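Glutaredoxin-2 (Vaccinia virus, PDB 2G2Q) transfers disulfide bonds from a membrane-associated viral thiol protein to virion membrane substrates, a step necessary for virion morphogenesis and virus replication. Local coordinates at residues L5-K10 with N18-V23; C13-N18 with Y69-F74; E24-E29 with V102-L107. One frame throughout, in Å; residues are numbered along the deposited sequence.

Contact 1 of 3, residues L5-K10 with N18-V23; sequences LIIFGK and NVSDAV
Leu5 and Val23 begin the contact at the end where the strand enters it and the helix leaves it. CD1 of Leu5 lies 3.6 Å from CG1 of Val23, the two side chains meeting at a slant, so that a single methyl of each does the touching. Leu5 also packs on Ile111 of helix 104-113, and its backbone is hydrogen-bonded to Asp31 and Leu33 of strand 30-36.

Two residues on, Ile7 covers the largest area against the helix. Its CG1 branch lies beside the backbone N (chi1 -58°) and continues nearly straight, which carries CD1 tip to tip against Val23. Ile7 CD1 is 3.8 Å from Val23 CG1, and CB and CG2 of the same valine both lie within 4.1 Å of it. The methyl therefore sits over the whole fork of the valine. Because CG1 of Val23 stands anti to its backbone N (chi1 -179°), that one methyl serves both Leu5 and Ile7.

The contact joins the first strand and the helix of the beta-alpha-beta unit of the thioredoxin fold, made of strand 3-9, helix 14-24 and strand 30-36. The axes of the two short segments run nearly antiparallel (167°) and approach to 10.0 Å, as expected for a helix lying on a sheet.

The other branch of Ile7 faces Ser20, with its CG2 4.2 Å from Ser20 OG. That hydroxyl is hydrogen-bonded elsewhere, to His34 NE2 and to Cys16 O.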
ATOM      1  N   LEU A   5      -3.618   8.528   7.116  1.00 28.99           N
ATOM      2  CA  LEU A   5      -3.326   7.366   6.286  1.00 28.85           C
ATOM      3  C   LEU A   5      -1.814   7.265   6.082  1.00 29.09           C
ATOM      4  O   LEU A   5      -1.164   8.258   5.747  1.00 28.85           O
ATOM      5  CB  LEU A   5      -4.046   7.436   4.933  1.00 28.45           C
ATOM      6  CG  LEU A   5      -5.585   7.530   5.017  1.00 28.90           C
ATOM      7  CD1 LEU A   5      -6.278   7.761   3.640  1.00 26.82           C
ATOM      8  CD2 LEU A   5      -6.187   6.338   5.771  1.00 25.61           C
ATOM      9  N   ILE A   6      -1.270   6.069   6.316  1.00 28.79           N
ATOM     10  CA  ILE A   6       0.143   5.797   6.110  1.00 28.59           C
ATOM     11  C   ILE A   6       0.267   4.802   4.981  1.00 28.62           C
ATOM     12  O   ILE A   6      -0.196   3.657   5.082  1.00 29.02           O
ATOM     13  CB  ILE A   6       0.848   5.248   7.387  1.00 28.78           C
ATOM     14  CG1 ILE A   6       0.781   6.263   8.533  1.00 28.62           C
ATOM     15  CG2 ILE A   6       2.297   4.953   7.128  1.00 28.11           C
ATOM     16  CD1 ILE A   6      -0.231   5.904   9.547  1.00 28.43           C
ATOM     17  N   ILE A   7       0.876   5.261   3.896  1.00 28.13           N
ATOM     18  CA  ILE A   7       1.076   4.456   2.702  1.00 27.39           C
ATOM     19  C   ILE A   7       2.531   3.972   2.550  1.00 27.39           C
ATOM     20  O   ILE A   7       3.451   4.775   2.469  1.00 26.81           O
ATOM     21  CB  ILE A   7       0.669   5.261   1.464  1.00 27.32           C
ATOM     22  CG1 ILE A   7      -0.803   5.692   1.606  1.00 26.85           C
ATOM     23  CG2 ILE A   7       0.902   4.440   0.178  1.00 26.94           C
ATOM     24  CD1 ILE A   7      -1.214   6.836   0.689  1.00 26.49           C
ATOM     25  N   PHE A   8       2.703   2.652   2.521  1.00 27.59           N
ATOM     26  CA  PHE A   8       3.978   2.005   2.261  1.00 28.03           C
ATOM     27  C   PHE A   8       4.040   1.532   0.826  1.00 28.31           C
ATOM     28  O   PHE A   8       3.090   0.949   0.320  1.00 28.38           O
ATOM     29  CB  PHE A   8       4.132   0.761   3.151  1.00 28.42           C
ATOM     30  CG  PHE A   8       4.435   1.066   4.604  1.00 29.10           C
ATOM     31  CD1 PHE A   8       5.722   0.888   5.110  1.00 28.79           C
ATOM     32  CD2 PHE A   8       3.432   1.514   5.466  1.00 27.65           C
ATOM     33  CE1 PHE A   8       6.000   1.165   6.458  1.00 28.70           C
ATOM     34  CE2 PHE A   8       3.709   1.794   6.792  1.00 27.34           C
ATOM     35  CZ  PHE A   8       4.985   1.627   7.295  1.00 27.51           C
ATOM     36  N   GLY A   9       5.183   1.757   0.182  1.00 28.86           N
ATOM     37  CA  GLY A   9       5.482   1.195  -1.139  1.00 28.50           C
ATOM     38  C   GLY A   9       6.868   1.633  -1.592  1.00 28.60           C
ATOM     39  O   GLY A   9       7.497   2.441  -0.933  1.00 27.91           O
ATOM     40  N   LYS A  10       7.352   1.090  -2.708  1.00 29.53           N
ATOM     41  CA  LYS A  10       8.569   1.606  -3.343  1.00 30.70           C
ATOM     42  C   LYS A  10       8.349   3.003  -3.894  1.00 31.26           C
ATOM     43  O   LYS A  10       7.298   3.284  -4.486  1.00 31.56           O
ATOM     44  CB  LYS A  10       9.022   0.709  -4.481  1.00 30.84           C
ATOM     45  CG  LYS A  10      10.062  -0.308  -4.071  1.00 32.21           C
ATOM     46  CD  LYS A  10      10.286  -1.344  -5.160  1.00 32.83           C
ATOM     47  CE  LYS A  10      10.964  -0.748  -6.352  1.00 33.74           C
ATOM     48  NZ  LYS A  10      11.322  -1.828  -7.287  1.00 34.09           N
ATOM     49  N   ASN A  18       0.204   5.712  -8.402  1.00 32.67           N
ATOM     50  CA  ASN A  18      -1.235   5.775  -8.714  1.00 32.47           C
ATOM     51  C   ASN A  18      -2.127   5.619  -7.488  1.00 31.41           C
ATOM     52  O   ASN A  18      -3.160   6.265  -7.375  1.00 30.79           O
ATOM     53  CB  ASN A  18      -1.622   4.790  -9.824  1.00 32.84           C
ATOM     54  CG  ASN A  18      -1.080   5.211 -11.168  1.00 35.15           C
ATOM     55  OD1 ASN A  18      -0.449   4.422 -11.873  1.00 38.29           O
ATOM     56  ND2 ASN A  18      -1.285   6.479 -11.520  1.00 36.90           N
ATOM     57  N   VAL A  19      -1.708   4.778  -6.562  1.00 31.20           N
ATOM     58  CA  VAL A  19      -2.430   4.644  -5.311  1.00 31.53           C
ATOM     59  C   VAL A  19      -2.371   5.938  -4.485  1.00 31.77           C
ATOM     60  O   VAL A  19      -3.412   6.443  -4.085  1.00 32.01           O
ATOM     61  CB  VAL A  19      -1.965   3.421  -4.527  1.00 31.56           C
ATOM     62  CG1 VAL A  19      -2.601   3.402  -3.138  1.00 31.40           C
ATOM     63  CG2 VAL A  19      -2.331   2.155  -5.303  1.00 31.42           C
ATOM     64  N   SER A  20      -1.174   6.495  -4.270  1.00 32.14           N
ATOM     65  CA  SER A  20      -1.048   7.799  -3.598  1.00 32.75           C
ATOM     66  C   SER A  20      -1.893   8.877  -4.246  1.00 32.73           C
ATOM     67  O   SER A  20      -2.522   9.678  -3.546  1.00 33.28           O
ATOM     68  CB  SER A  20       0.401   8.270  -3.562  1.00 32.88           C
ATOM     69  OG  SER A  20       1.181   7.376  -2.787  1.00 35.36           O
ATOM     70  N   ASP A  21      -1.888   8.912  -5.578  1.00 32.61           N
ATOM     71  CA  ASP A  21      -2.691   9.866  -6.331  1.00 32.94           C
ATOM     72  C   ASP A  21      -4.161   9.791  -5.973  1.00 32.94           C
ATOM     73  O   ASP A  21      -4.781  10.816  -5.692  1.00 32.79           O
ATOM     74  CB  ASP A  21      -2.506   9.672  -7.824  1.00 32.90           C
ATOM     75  CG  ASP A  21      -1.322  10.429  -8.354  1.00 34.96           C
ATOM     76  OD1 ASP A  21      -0.330  10.593  -7.604  1.00 37.11           O
ATOM     77  OD2 ASP A  21      -1.385  10.883  -9.519  1.00 37.38           O
ATOM     78  N   ALA A  22      -4.700   8.572  -5.978  1.00 33.05           N
ATOM     79  CA  ALA A  22      -6.088   8.317  -5.626  1.00 33.00           C
ATOM     80  C   ALA A  22      -6.336   8.745  -4.188  1.00 33.24           C
ATOM     81  O   ALA A  22      -7.343   9.389  -3.882  1.00 33.22           O
ATOM     82  CB  ALA A  22      -6.410   6.845  -5.795  1.00 32.88           C
ATOM     83  N   VAL A  23      -5.402   8.395  -3.312  1.00 33.42           N
ATOM     84  CA  VAL A  23      -5.538   8.714  -1.897  1.00 34.10           C
ATOM     85  C   VAL A  23      -5.472  10.232  -1.635  1.00 34.37           C
ATOM     86  O   VAL A  23      -6.044  10.721  -0.656  1.00 34.38           O
ATOM     87  CB  VAL A  23      -4.536   7.917  -1.044  1.00 34.14           C
ATOM     88  CG1 VAL A  23      -4.697   8.247   0.416  1.00 34.84           C
ATOM     89  CG2 VAL A  23      -4.754   6.417  -1.251  1.00 33.77           C
TER

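Contact 2 of 3, residues C13-N18 with Y69-F74; sequences CSICEN and YIVSIF
Ile15, which meets both Tyr69 and Val71, rides on a first helical turn whose shortest polar bond runs from Asn18 N to Ser14 O at 2.8 Å. A second backbone bond, from Glu17 N to Cys13 O at 3.1 Å, starts the turn from the N-cap residue Cys13. Together these bonds mark the turn in which Ile15 sits, with its CB directed toward the segment 69-74.

The two branches of Ile15 take different partners. CG1 lies beside the backbone N (chi1 -78°), which brings CG1 and CD1 against the CD1-CE1 bond of the Tyr69 ring. CD1 of Ile15 is 3.7 Å from Tyr69 CE1, while CG1 of Ile15 is 3.7 Å from Tyr69 CD1. The approach to the ring is oblique. Although Tyr69 leaves its backbone pointing away from the helix, its ring end comes back to touch it.

The segment 13-18 holds the CXXC motif of a thioredoxin-fold oxidoreductase, with Cys13 and Cys16 as the redox-active pair at the start of helix 14-24. Their disulfide is absent here, and the separation of Cys13 SG from Cys16 SG, 6.0 Å, confirms it. The side chain of Cys16 is buried, and its SG comes near Val71 CG2, at 4.6 Å, without close contact.

The second branch of Ile15 turns to the strand, where its CG2 lies 4.3 Å from Val71 CG1, a looser apolar contact. Val71 also packs on Ile7 and Val19. Phe94, from a loop, touches Ile15 and meets the Tyr69 ring with the planes inclined at about 55°.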
ATOM      1  N   CYS A  13       7.698   4.399  -8.456  1.00 35.28           N
ATOM      2  CA  CYS A  13       7.082   3.402  -9.300  1.00 36.74           C
ATOM      3  C   CYS A  13       5.586   3.654  -9.471  1.00 36.01           C
ATOM      4  O   CYS A  13       4.914   4.189  -8.587  1.00 35.13           O
ATOM      5  CB  CYS A  13       7.397   1.982  -8.830  1.00 36.89           C
ATOM      6  SG  CYS A  13       6.188   1.318  -7.749  1.00 44.31           S
ATOM      7  N   SER A  14       5.095   3.271 -10.643  1.00 36.15           N
ATOM      8  CA  SER A  14       3.743   3.581 -11.090  1.00 36.44           C
ATOM      9  C   SER A  14       2.634   3.155 -10.130  1.00 36.36           C
ATOM     10  O   SER A  14       1.685   3.910  -9.908  1.00 36.37           O
ATOM     11  CB  SER A  14       3.522   2.958 -12.458  1.00 36.16           C
ATOM     12  OG  SER A  14       4.458   3.509 -13.362  1.00 38.04           O
ATOM     13  N   ILE A  15       2.762   1.962  -9.559  1.00 36.28           N
ATOM     14  CA  ILE A  15       1.701   1.393  -8.745  1.00 36.77           C
ATOM     15  C   ILE A  15       1.496   2.209  -7.471  1.00 36.87           C
ATOM     16  O   ILE A  15       0.414   2.737  -7.236  1.00 37.05           O
ATOM     17  CB  ILE A  15       1.909  -0.137  -8.495  1.00 37.01           C
ATOM     18  CG1 ILE A  15       1.486  -0.933  -9.739  1.00 37.65           C
ATOM     19  CG2 ILE A  15       1.093  -0.639  -7.306  1.00 35.98           C
ATOM     20  CD1 ILE A  15       2.395  -0.753 -10.972  1.00 39.17           C
ATOM     21  N   CYS A  16       2.542   2.357  -6.677  1.00 37.46           N
ATOM     22  CA  CYS A  16       2.420   3.135  -5.456  1.00 36.70           C
ATOM     23  C   CYS A  16       2.049   4.598  -5.743  1.00 35.58           C
ATOM     24  O   CYS A  16       1.237   5.184  -5.021  1.00 36.00           O
ATOM     25  CB  CYS A  16       3.679   3.012  -4.612  1.00 37.05           C
ATOM     26  SG  CYS A  16       3.553   3.849  -3.041  1.00 41.32           S
ATOM     27  N   GLU A  17       2.608   5.161  -6.813  1.00 34.18           N
ATOM     28  CA  GLU A  17       2.246   6.495  -7.293  1.00 33.00           C
ATOM     29  C   GLU A  17       0.770   6.662  -7.654  1.00 33.07           C
ATOM     30  O   GLU A  17       0.145   7.648  -7.250  1.00 32.78           O
ATOM     31  CB  GLU A  17       3.116   6.900  -8.475  1.00 32.67           C
ATOM     32  CG  GLU A  17       4.479   7.432  -8.062  1.00 31.90           C
ATOM     33  CD  GLU A  17       5.486   7.461  -9.202  1.00 31.82           C
ATOM     34  OE1 GLU A  17       5.116   7.161 -10.360  1.00 30.01           O
ATOM     35  OE2 GLU A  17       6.656   7.803  -8.931  1.00 31.57           O
ATOM     36  N   ASN A  18       0.204   5.712  -8.402  1.00 32.67           N
ATOM     37  CA  ASN A  18      -1.235   5.775  -8.714  1.00 32.47           C
ATOM     38  C   ASN A  18      -2.127   5.619  -7.488  1.00 31.41           C
ATOM     39  O   ASN A  18      -3.160   6.265  -7.375  1.00 30.79           O
ATOM     40  CB  ASN A  18      -1.622   4.790  -9.824  1.00 32.84           C
ATOM     41  CG  ASN A  18      -1.080   5.211 -11.168  1.00 35.15           C
ATOM     42  OD1 ASN A  18      -0.449   4.422 -11.873  1.00 38.29           O
ATOM     43  ND2 ASN A  18      -1.285   6.479 -11.520  1.00 36.90           N
ATOM     44  N   TYR A  69       4.914  -4.008  -6.732  1.00 29.87           N
ATOM     45  CA  TYR A  69       3.481  -4.141  -6.472  1.00 30.32           C
ATOM     46  C   TYR A  69       3.160  -4.294  -4.998  1.00 30.47           C
ATOM     47  O   TYR A  69       2.092  -4.774  -4.664  1.00 30.44           O
ATOM     48  CB  TYR A  69       2.899  -5.353  -7.247  1.00 30.45           C
ATOM     49  CG  TYR A  69       3.043  -5.209  -8.720  1.00 29.55           C
ATOM     50  CD1 TYR A  69       2.070  -4.574  -9.478  1.00 29.67           C
ATOM     51  CD2 TYR A  69       4.186  -5.662  -9.363  1.00 30.74           C
ATOM     52  CE1 TYR A  69       2.231  -4.418 -10.877  1.00 29.35           C
ATOM     53  CE2 TYR A  69       4.349  -5.514 -10.740  1.00 30.45           C
ATOM     54  CZ  TYR A  69       3.372  -4.884 -11.480  1.00 29.87           C
ATOM     55  OH  TYR A  69       3.560  -4.756 -12.842  1.00 33.16           O
ATOM     56  N   ILE A  70       4.123  -3.974  -4.137  1.00 31.20           N
ATOM     57  CA  ILE A  70       3.901  -3.889  -2.707  1.00 31.83           C
ATOM     58  C   ILE A  70       3.245  -2.539  -2.447  1.00 32.15           C
ATOM     59  O   ILE A  70       3.816  -1.482  -2.760  1.00 31.99           O
ATOM     60  CB  ILE A  70       5.238  -3.883  -1.900  1.00 32.31           C
ATOM     61  CG1 ILE A  70       6.156  -5.062  -2.243  1.00 33.04           C
ATOM     62  CG2 ILE A  70       4.979  -3.761  -0.385  1.00 32.76           C
ATOM     63  CD1 ILE A  70       5.492  -6.393  -2.334  1.00 33.78           C
ATOM     64  N   VAL A  71       2.040  -2.559  -1.902  1.00 32.47           N
ATOM     65  CA  VAL A  71       1.470  -1.330  -1.352  1.00 32.98           C
ATOM     66  C   VAL A  71       0.549  -1.653  -0.193  1.00 32.97           C
ATOM     67  O   VAL A  71      -0.320  -2.519  -0.292  1.00 33.61           O
ATOM     68  CB  VAL A  71       0.807  -0.417  -2.446  1.00 33.65           C
ATOM     69  CG1 VAL A  71      -0.259  -1.184  -3.263  1.00 33.26           C
ATOM     70  CG2 VAL A  71       0.267   0.892  -1.834  1.00 32.29           C
ATOM     71  N   SER A  72       0.782  -0.980   0.922  1.00 32.54           N
ATOM     72  CA  SER A  72      -0.041  -1.147   2.089  1.00 32.52           C
ATOM     73  C   SER A  72      -0.442   0.199   2.668  1.00 31.52           C
ATOM     74  O   SER A  72       0.364   1.139   2.722  1.00 31.41           O
ATOM     75  CB  SER A  72       0.700  -1.975   3.142  1.00 33.53           C
ATOM     76  OG  SER A  72       1.136  -3.204   2.589  1.00 36.49           O
ATOM     77  N   ILE A  73      -1.688   0.266   3.118  1.00 30.76           N
ATOM     78  CA  ILE A  73      -2.257   1.447   3.741  1.00 30.09           C
ATOM     79  C   ILE A  73      -2.724   1.157   5.187  1.00 29.56           C
ATOM     80  O   ILE A  73      -3.456   0.202   5.451  1.00 29.05           O
ATOM     81  CB  ILE A  73      -3.409   2.016   2.894  1.00 30.38           C
ATOM     82  CG1 ILE A  73      -2.922   2.327   1.469  1.00 30.40           C
ATOM     83  CG2 ILE A  73      -4.005   3.259   3.549  1.00 31.16           C
ATOM     84  CD1 ILE A  73      -4.044   2.719   0.496  1.00 30.04           C
ATOM     85  N   PHE A  74      -2.279   2.002   6.103  1.00 28.60           N
ATOM     86  CA  PHE A  74      -2.723   1.973   7.475  1.00 28.60           C
ATOM     87  C   PHE A  74      -3.445   3.274   7.801  1.00 28.78           C
ATOM     88  O   PHE A  74      -3.236   4.318   7.164  1.00 28.60           O
ATOM     89  CB  PHE A  74      -1.540   1.810   8.433  1.00 28.63           C
ATOM     90  CG  PHE A  74      -0.804   0.528   8.266  1.00 28.36           C
ATOM     91  CD1 PHE A  74       0.208   0.407   7.314  1.00 29.72           C
ATOM     92  CD2 PHE A  74      -1.115  -0.557   9.046  1.00 27.56           C
ATOM     93  CE1 PHE A  74       0.884  -0.790   7.143  1.00 29.28           C
ATOM     94  CE2 PHE A  74      -0.432  -1.746   8.893  1.00 29.81           C
ATOM     95  CZ  PHE A  74       0.563  -1.870   7.931  1.00 29.10           C
TER

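Contact 3 of 3, residues E24-E29 with V102-L107; sequences EELKSE and VNLEIL
Leu104 reaches Glu25 and Leu26 through a first torsion well off a staggered value (chi1 -149°), which swings its CG fork toward the segment 24-29; the branching at CG then sends CD1 to Glu25 and CD2 to Leu26. Glu25 answers with CG beside its backbone N (chi1 -71°) and an extended chain beyond, which brings OE2 alongside the CD1 branch of Leu104. In the thioredoxin fold of this protein, the contact joins the loop between helix 14-24 and strand 30-36 to the start of helix 104-113.

The distances bear this out. CD1 of Leu104 is 3.4 Å from Glu25 OE2, with Leu104 CG also close to that oxygen at 3.6 Å. The contact is one of carboxylate against hydrocarbon, with the two side chains set aslant. CD2 of Leu104 instead lies 4.0 Å from Leu26 CD2, where the two leucines pass alongside one another, each pointing the other's way. Leu26 is buried, and packs further along helix 104-113 on Lys108 and Ile111.

Both backbones are braced locally. Glu24 to Lys27 form a type I beta turn, closed by Lys27 N bonding to Glu24 O at 3.1 Å, and Glu29 N follows with a bond to Leu26 O at 2.9 Å. On the other side Asn103 is the N-cap of the helix: its OD1 accepts a weak capping bond from Ile106 N, 3.3 Å long with an N-H...O angle of 159°.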
ATOM      1  N   GLU A  24      -4.826  10.972  -2.539  1.00 34.74           N
ATOM      2  CA  GLU A  24      -4.760  12.435  -2.437  1.00 35.21           C
ATOM      3  C   GLU A  24      -6.123  13.109  -2.561  1.00 34.99           C
ATOM      4  O   GLU A  24      -6.340  14.193  -2.014  1.00 34.97           O
ATOM      5  CB  GLU A  24      -3.804  13.028  -3.475  1.00 35.61           C
ATOM      6  CG  GLU A  24      -2.326  12.933  -3.101  1.00 38.20           C
ATOM      7  CD  GLU A  24      -1.939  13.847  -1.942  1.00 40.83           C
ATOM      8  OE1 GLU A  24      -2.208  15.068  -2.031  1.00 42.66           O
ATOM      9  OE2 GLU A  24      -1.354  13.341  -0.950  1.00 41.74           O
ATOM     10  N   GLU A  25      -7.042  12.468  -3.275  1.00 34.79           N
ATOM     11  CA  GLU A  25      -8.384  13.018  -3.440  1.00 34.54           C
ATOM     12  C   GLU A  25      -9.171  12.994  -2.124  1.00 33.99           C
ATOM     13  O   GLU A  25     -10.233  13.590  -2.013  1.00 34.03           O
ATOM     14  CB  GLU A  25      -9.106  12.293  -4.572  1.00 34.73           C
ATOM     15  CG  GLU A  25      -8.518  12.659  -5.935  1.00 36.96           C
ATOM     16  CD  GLU A  25      -8.896  11.697  -7.052  1.00 38.85           C
ATOM     17  OE1 GLU A  25      -9.187  12.170  -8.177  1.00 39.99           O
ATOM     18  OE2 GLU A  25      -8.895  10.473  -6.809  1.00 39.16           O
ATOM     19  N   LEU A  26      -8.612  12.329  -1.120  1.00 33.83           N
ATOM     20  CA  LEU A  26      -9.220  12.258   0.210  1.00 33.22           C
ATOM     21  C   LEU A  26      -8.492  13.144   1.234  1.00 32.93           C
ATOM     22  O   LEU A  26      -8.672  12.961   2.439  1.00 33.05           O
ATOM     23  CB  LEU A  26      -9.257  10.797   0.701  1.00 33.12           C
ATOM     24  CG  LEU A  26      -9.888   9.706  -0.185  1.00 32.68           C
ATOM     25  CD1 LEU A  26      -9.716   8.326   0.458  1.00 31.08           C
ATOM     26  CD2 LEU A  26     -11.367   9.979  -0.480  1.00 30.87           C
ATOM     27  N   LYS A  27      -7.697  14.108   0.754  1.00 32.78           N
ATOM     28  CA  LYS A  27      -6.908  15.022   1.623  1.00 32.72           C
ATOM     29  C   LYS A  27      -7.724  15.942   2.536  1.00 32.78           C
ATOM     30  O   LYS A  27      -7.210  16.448   3.545  1.00 32.85           O
ATOM     31  CB  LYS A  27      -5.914  15.862   0.806  1.00 32.72           C
ATOM     32  CG  LYS A  27      -6.539  16.900  -0.148  1.00 32.34           C
ATOM     33  CD  LYS A  27      -5.470  17.449  -1.081  1.00 32.77           C
ATOM     34  CE  LYS A  27      -6.013  17.757  -2.473  1.00 33.43           C
ATOM     35  NZ  LYS A  27      -6.599  19.116  -2.578  1.00 32.76           N
ATOM     36  N   SER A  28      -8.978  16.184   2.179  1.00 32.76           N
ATOM     37  CA  SER A  28      -9.829  17.005   3.017  1.00 33.01           C
ATOM     38  C   SER A  28     -10.308  16.180   4.209  1.00 32.90           C
ATOM     39  O   SER A  28     -10.871  16.712   5.155  1.00 32.75           O
ATOM     40  CB  SER A  28     -11.005  17.560   2.216  1.00 33.15           C
ATOM     41  OG  SER A  28     -11.968  16.554   1.953  1.00 34.32           O
ATOM     42  N   GLU A  29     -10.053  14.876   4.161  1.00 33.04           N
ATOM     43  CA  GLU A  29     -10.512  13.964   5.196  1.00 33.27           C
ATOM     44  C   GLU A  29      -9.358  13.383   6.013  1.00 32.56           C
ATOM     45  O   GLU A  29      -9.475  13.206   7.226  1.00 32.72           O
ATOM     46  CB  GLU A  29     -11.349  12.855   4.561  1.00 33.22           C
ATOM     47  CG  GLU A  29     -12.260  12.077   5.517  1.00 34.19           C
ATOM     48  CD  GLU A  29     -13.158  11.087   4.766  1.00 35.08           C
ATOM     49  OE1 GLU A  29     -13.341  11.253   3.531  1.00 37.68           O
ATOM     50  OE2 GLU A  29     -13.676  10.141   5.405  1.00 36.66           O
ATOM     51  N   VAL A 102      -6.734   1.860  -9.767  1.00 36.24           N
ATOM     52  CA  VAL A 102      -7.402   2.129  -8.505  1.00 35.96           C
ATOM     53  C   VAL A 102      -8.841   2.576  -8.751  1.00 35.41           C
ATOM     54  O   VAL A 102      -9.124   3.401  -9.627  1.00 35.85           O
ATOM     55  CB  VAL A 102      -6.684   3.222  -7.653  1.00 36.21           C
ATOM     56  CG1 VAL A 102      -7.122   3.127  -6.198  1.00 36.89           C
ATOM     57  CG2 VAL A 102      -5.168   3.115  -7.741  1.00 35.70           C
ATOM     58  N   ASN A 103      -9.747   2.002  -7.977  1.00 34.38           N
ATOM     59  CA  ASN A 103     -11.123   2.428  -7.956  1.00 33.30           C
ATOM     60  C   ASN A 103     -11.348   3.172  -6.642  1.00 33.01           C
ATOM     61  O   ASN A 103     -11.366   2.567  -5.567  1.00 32.91           O
ATOM     62  CB  ASN A 103     -12.026   1.212  -8.077  1.00 33.19           C
ATOM     63  CG  ASN A 103     -13.477   1.574  -8.108  1.00 32.59           C
ATOM     64  OD1 ASN A 103     -13.935   2.419  -7.341  1.00 33.04           O
ATOM     65  ND2 ASN A 103     -14.222   0.927  -8.991  1.00 32.54           N
ATOM     66  N   LEU A 104     -11.484   4.490  -6.739  1.00 32.40           N
ATOM     67  CA  LEU A 104     -11.497   5.371  -5.583  1.00 31.95           C
ATOM     68  C   LEU A 104     -12.662   5.045  -4.645  1.00 31.74           C
ATOM     69  O   LEU A 104     -12.502   4.974  -3.421  1.00 31.42           O
ATOM     70  CB  LEU A 104     -11.610   6.817  -6.060  1.00 32.08           C
ATOM     71  CG  LEU A 104     -10.997   8.006  -5.315  1.00 32.51           C
ATOM     72  CD1 LEU A 104     -11.849   9.250  -5.598  1.00 32.76           C
ATOM     73  CD2 LEU A 104     -10.826   7.778  -3.806  1.00 31.90           C
ATOM     74  N   GLU A 105     -13.833   4.827  -5.223  1.00 31.22           N
ATOM     75  CA  GLU A 105     -15.032   4.625  -4.424  1.00 31.09           C
ATOM     76  C   GLU A 105     -14.939   3.373  -3.540  1.00 30.36           C
ATOM     77  O   GLU A 105     -15.434   3.371  -2.412  1.00 29.91           O
ATOM     78  CB  GLU A 105     -16.284   4.620  -5.315  1.00 31.30           C
ATOM     79  CG  GLU A 105     -16.428   5.881  -6.214  1.00 33.60           C
ATOM     80  CD  GLU A 105     -16.704   7.179  -5.434  1.00 36.59           C
ATOM     81  OE1 GLU A 105     -15.991   7.478  -4.440  1.00 37.83           O
ATOM     82  OE2 GLU A 105     -17.639   7.913  -5.828  1.00 37.67           O
ATOM     83  N   ILE A 106     -14.283   2.324  -4.038  1.00 29.65           N
ATOM     84  CA  ILE A 106     -14.072   1.119  -3.232  1.00 28.96           C
ATOM     85  C   ILE A 106     -12.965   1.359  -2.207  1.00 28.99           C
ATOM     86  O   ILE A 106     -13.062   0.912  -1.058  1.00 28.75           O
ATOM     87  CB  ILE A 106     -13.772  -0.134  -4.100  1.00 28.90           C
ATOM     88  CG1 ILE A 106     -14.960  -0.439  -5.027  1.00 28.32           C
ATOM     89  CG2 ILE A 106     -13.461  -1.350  -3.224  1.00 27.56           C
ATOM     90  CD1 ILE A 106     -14.651  -1.482  -6.113  1.00 28.39           C
ATOM     91  N   LEU A 107     -11.931   2.084  -2.621  1.00 28.66           N
ATOM     92  CA  LEU A 107     -10.834   2.410  -1.728  1.00 28.86           C
ATOM     93  C   LEU A 107     -11.329   3.286  -0.568  1.00 29.29           C
ATOM     94  O   LEU A 107     -10.990   3.032   0.586  1.00 28.71           O
ATOM     95  CB  LEU A 107      -9.676   3.072  -2.485  1.00 28.09           C
ATOM     96  CG  LEU A 107      -8.448   3.405  -1.642  1.00 28.65           C
ATOM     97  CD1 LEU A 107      -7.827   2.160  -0.977  1.00 28.19           C
ATOM     98  CD2 LEU A 107      -7.413   4.133  -2.463  1.00 28.73           C
TER

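Contacts 1 and 2 both use helix 14-24; contact 3 takes the loop that follows it. The first two have centres about 5 Å apart, share Asn18, and set the helix on neighbouring strands 3-9 and 71-77, which are joined by probable hydrogen bonds such as Phe8 N to Ser72 O at 2.8 Å. The centre of contact 3 is about 10 Å from that of contact 1 and 14 Å from that of contact 2. Val23 CG2 meets Leu107 CD2 at 3.7 Å, placing the far end of the CXXC-bearing helix on helix 104-113. Along the chain, contacts 1 and 3 come in series, whereas contact 2 spans a long stretch and interleaves with both.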